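Local coordinates for protein putative dehydratase (Mesorhizobium loti, PDB 2POZ) that is of unconfirmed function but belongs to the mandelate racemase/muconate lactonizing enzyme family and is probably a lyase, perhaps a dehydratase, at residues Leu202-Ser207 with Cys228-Pro233. Residues are numbered along the deposited sequence; the frame is centred on the assembly and turned at random.
Sequences LMVDLS and CFVEEP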
ATOM      1  N   LEU A 202      -2.655 -17.958 -31.560  1.00 17.28           N
ATOM      2  CA  LEU A 202      -1.280 -17.507 -31.662  1.00 15.41           C
ATOM      3  C   LEU A 202      -0.746 -16.999 -30.327  1.00 15.74           C
ATOM      4  O   LEU A 202      -1.395 -16.208 -29.645  1.00 14.73           O
ATOM      5  CB  LEU A 202      -1.168 -16.398 -32.709  1.00 15.13           C
ATOM      6  CG  LEU A 202      -1.605 -16.775 -34.128  1.00 15.19           C
ATOM      7  CD1 LEU A 202      -1.433 -15.570 -35.044  1.00 15.42           C
ATOM      8  CD2 LEU A 202      -0.785 -17.953 -34.629  1.00 15.54           C
HETATM    9  N   MSE A 203       0.434 -17.470 -29.957  1.00 13.80           N
HETATM   10  CA  MSE A 203       1.068 -17.025 -28.726  1.00 15.73           C
HETATM   11  C   MSE A 203       2.316 -16.256 -29.139  1.00 13.34           C
HETATM   12  O   MSE A 203       3.099 -16.719 -29.967  1.00 12.57           O
HETATM   13  CB  MSE A 203       1.462 -18.213 -27.839  1.00 18.77           C
HETATM   14  CG  MSE A 203       0.297 -18.965 -27.203  1.00 27.80           C
HETATM   15 SE   MSE A 203      -0.783 -19.999 -28.462  1.00 41.77          SE
HETATM   16  CE  MSE A 203      -1.808 -21.044 -27.175  1.00 33.41           C
ATOM     17  N   VAL A 204       2.491 -15.071 -28.577  1.00 12.79           N
ATOM     18  CA  VAL A 204       3.648 -14.255 -28.897  1.00 12.99           C
ATOM     19  C   VAL A 204       4.618 -14.216 -27.716  1.00 14.03           C
ATOM     20  O   VAL A 204       4.292 -13.705 -26.639  1.00 14.45           O
ATOM     21  CB  VAL A 204       3.219 -12.812 -29.266  1.00 12.54           C
ATOM     22  CG1 VAL A 204       4.432 -11.906 -29.354  1.00 13.14           C
ATOM     23  CG2 VAL A 204       2.488 -12.822 -30.604  1.00 15.50           C
ATOM     24  N   ASP A 205       5.804 -14.776 -27.922  1.00 13.80           N
ATOM     25  CA  ASP A 205       6.844 -14.789 -26.897  1.00 13.32           C
ATOM     26  C   ASP A 205       7.790 -13.618 -27.163  1.00 12.67           C
ATOM     27  O   ASP A 205       8.380 -13.525 -28.245  1.00 11.68           O
ATOM     28  CB  ASP A 205       7.604 -16.123 -26.941  1.00 13.73           C
ATOM     29  CG  ASP A 205       8.822 -16.145 -26.015  1.00 16.53           C
ATOM     30  OD1 ASP A 205       8.880 -15.352 -25.049  1.00 15.43           O
ATOM     31  OD2 ASP A 205       9.723 -16.971 -26.256  1.00 14.82           O
ATOM     32  N   LEU A 206       7.907 -12.714 -26.191  1.00  9.78           N
ATOM     33  CA  LEU A 206       8.786 -11.560 -26.334  1.00 11.14           C
ATOM     34  C   LEU A 206      10.150 -11.831 -25.698  1.00 10.29           C
ATOM     35  O   LEU A 206      11.100 -11.071 -25.887  1.00 11.14           O
ATOM     36  CB  LEU A 206       8.140 -10.313 -25.716  1.00  9.37           C
ATOM     37  CG  LEU A 206       6.796  -9.906 -26.338  1.00 12.00           C
ATOM     38  CD1 LEU A 206       6.349  -8.556 -25.773  1.00 13.90           C
ATOM     39  CD2 LEU A 206       6.926  -9.825 -27.858  1.00 13.30           C
ATOM     40  N   SER A 207      10.232 -12.921 -24.944  1.00 10.66           N
ATOM     41  CA  SER A 207      11.472 -13.339 -24.291  1.00 11.69           C
ATOM     42  C   SER A 207      12.216 -12.177 -23.638  1.00 12.53           C
ATOM     43  O   SER A 207      13.423 -12.042 -23.807  1.00 13.60           O
ATOM     44  CB  SER A 207      12.386 -14.028 -25.321  1.00 13.38           C
ATOM     45  OG  SER A 207      13.394 -14.813 -24.701  1.00 12.07           O
ATOM     46  N   CYS A 228      -3.497 -14.973 -28.224  1.00 19.02           N
ATOM     47  CA  CYS A 228      -3.888 -15.770 -27.062  1.00 20.39           C
ATOM     48  C   CYS A 228      -3.187 -15.188 -25.821  1.00 20.39           C
ATOM     49  O   CYS A 228      -3.831 -14.847 -24.824  1.00 18.55           O
ATOM     50  CB  CYS A 228      -3.491 -17.230 -27.286  1.00 22.02           C
ATOM     51  SG  CYS A 228      -4.075 -18.377 -26.021  1.00 26.72           S
ATOM     52  N   PHE A 229      -1.865 -15.089 -25.881  1.00 17.71           N
ATOM     53  CA  PHE A 229      -1.109 -14.488 -24.789  1.00 17.40           C
ATOM     54  C   PHE A 229       0.288 -14.045 -25.226  1.00 16.02           C
ATOM     55  O   PHE A 229       0.795 -14.477 -26.267  1.00 16.29           O
ATOM     56  CB  PHE A 229      -1.033 -15.434 -23.567  1.00 16.14           C
ATOM     57  CG  PHE A 229      -0.216 -16.688 -23.780  1.00 18.69           C
ATOM     58  CD1 PHE A 229       1.174 -16.629 -23.900  1.00 15.78           C
ATOM     59  CD2 PHE A 229      -0.831 -17.939 -23.772  1.00 16.55           C
ATOM     60  CE1 PHE A 229       1.935 -17.792 -24.001  1.00 15.37           C
ATOM     61  CE2 PHE A 229      -0.074 -19.115 -23.872  1.00 17.90           C
ATOM     62  CZ  PHE A 229       1.312 -19.040 -23.985  1.00 14.89           C
ATOM     63  N   VAL A 230       0.877 -13.146 -24.445  1.00 15.11           N
ATOM     64  CA  VAL A 230       2.221 -12.659 -24.700  1.00 14.13           C
ATOM     65  C   VAL A 230       3.069 -13.195 -23.543  1.00 14.11           C
ATOM     66  O   VAL A 230       2.698 -13.055 -22.374  1.00 13.78           O
ATOM     67  CB  VAL A 230       2.276 -11.101 -24.744  1.00 16.52           C
ATOM     68  CG1 VAL A 230       1.951 -10.510 -23.379  1.00 18.33           C
ATOM     69  CG2 VAL A 230       3.650 -10.648 -25.192  1.00 16.85           C
ATOM     70  N   GLU A 231       4.191 -13.821 -23.876  1.00 11.57           N
ATOM     71  CA  GLU A 231       5.088 -14.407 -22.885  1.00 12.85           C
ATOM     72  C   GLU A 231       6.276 -13.507 -22.548  1.00 12.83           C
ATOM     73  O   GLU A 231       6.889 -12.901 -23.440  1.00 11.43           O
ATOM     74  CB  GLU A 231       5.594 -15.758 -23.392  1.00 13.86           C
ATOM     75  CG  GLU A 231       6.479 -16.512 -22.413  1.00 16.26           C
ATOM     76  CD  GLU A 231       6.964 -17.834 -22.985  1.00 18.36           C
ATOM     77  OE1 GLU A 231       6.211 -18.442 -23.775  1.00 16.75           O
ATOM     78  OE2 GLU A 231       8.087 -18.267 -22.637  1.00 21.02           O
ATOM     79  N   GLU A 232       6.597 -13.434 -21.256  1.00 11.38           N
ATOM     80  CA  GLU A 232       7.700 -12.617 -20.761  1.00 12.12           C
ATOM     81  C   GLU A 232       7.794 -11.262 -21.464  1.00 11.51           C
ATOM     82  O   GLU A 232       8.767 -10.990 -22.161  1.00 10.52           O
ATOM     83  CB  GLU A 232       9.034 -13.358 -20.928  1.00 13.04           C
ATOM     84  CG  GLU A 232       9.187 -14.607 -20.072  1.00 17.66           C
ATOM     85  CD  GLU A 232      10.581 -15.207 -20.185  1.00 18.64           C
ATOM     86  OE1 GLU A 232      11.043 -15.420 -21.328  1.00 17.28           O
ATOM     87  OE2 GLU A 232      11.211 -15.465 -19.136  1.00 18.58           O
ATOM     88  N   PRO A 233       6.789 -10.390 -21.282  1.00 11.95           N
ATOM     89  CA  PRO A 233       6.823  -9.077 -21.933  1.00 10.51           C
ATOM     90  C   PRO A 233       7.979  -8.211 -21.435  1.00 12.24           C
ATOM     91  O   PRO A 233       8.355  -7.228 -22.078  1.00 12.14           O
ATOM     92  CB  PRO A 233       5.450  -8.490 -21.601  1.00 11.99           C
ATOM     93  CG  PRO A 233       5.180  -9.068 -20.239  1.00 14.10           C
ATOM     94  CD  PRO A 233       5.610 -10.515 -20.405  1.00 12.69           C
TER
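Leu-206 and Val-230 make the tight part of this contact: Leu-206 CG lies 3.4 Å from Val-230 CG2, closer than usual for carbons, and helix 212-222 covers the same leucine. Backbone hydrogen bonds join the parallel strands, as Glu-231 N to Val-204 O at 2.8 Å, and continue past the first strand's end with Leu-206 N to Glu-231 O at 2.9 Å. The other face carries selenomethionine Met-203, its CG anti to the carbonyl carbon (chi1 -70°) and in CH-pi contact over one face of the Phe-229 ring, 3.5 Å from its centroid and 20° off the normal. An alanine in place of Phe-229 would probably leave that CG without its aromatic partner and the selenomethionine chain freer to turn. Further along this face the packing is looser and polar. The carboxylates of Asp-205, partly exposed, and Glu-231 stack with planes 15° apart and like charges close, Asp-205 OD1 to Glu-231 OE2 3.9 Å; Glu-231 OE1 is in a salt bridge with Lys-157. Ser-207 N gives a hydrogen bond to Asp-205 OD1 at 2.8 Å, from above the carboxylate plane, closing an Asx turn. Parallel neighbours connected through helix 212-222 form a beta-alpha-beta unit, and acidic residues at the C-terminal ends of barrel strands are typical of the enolase superfamily.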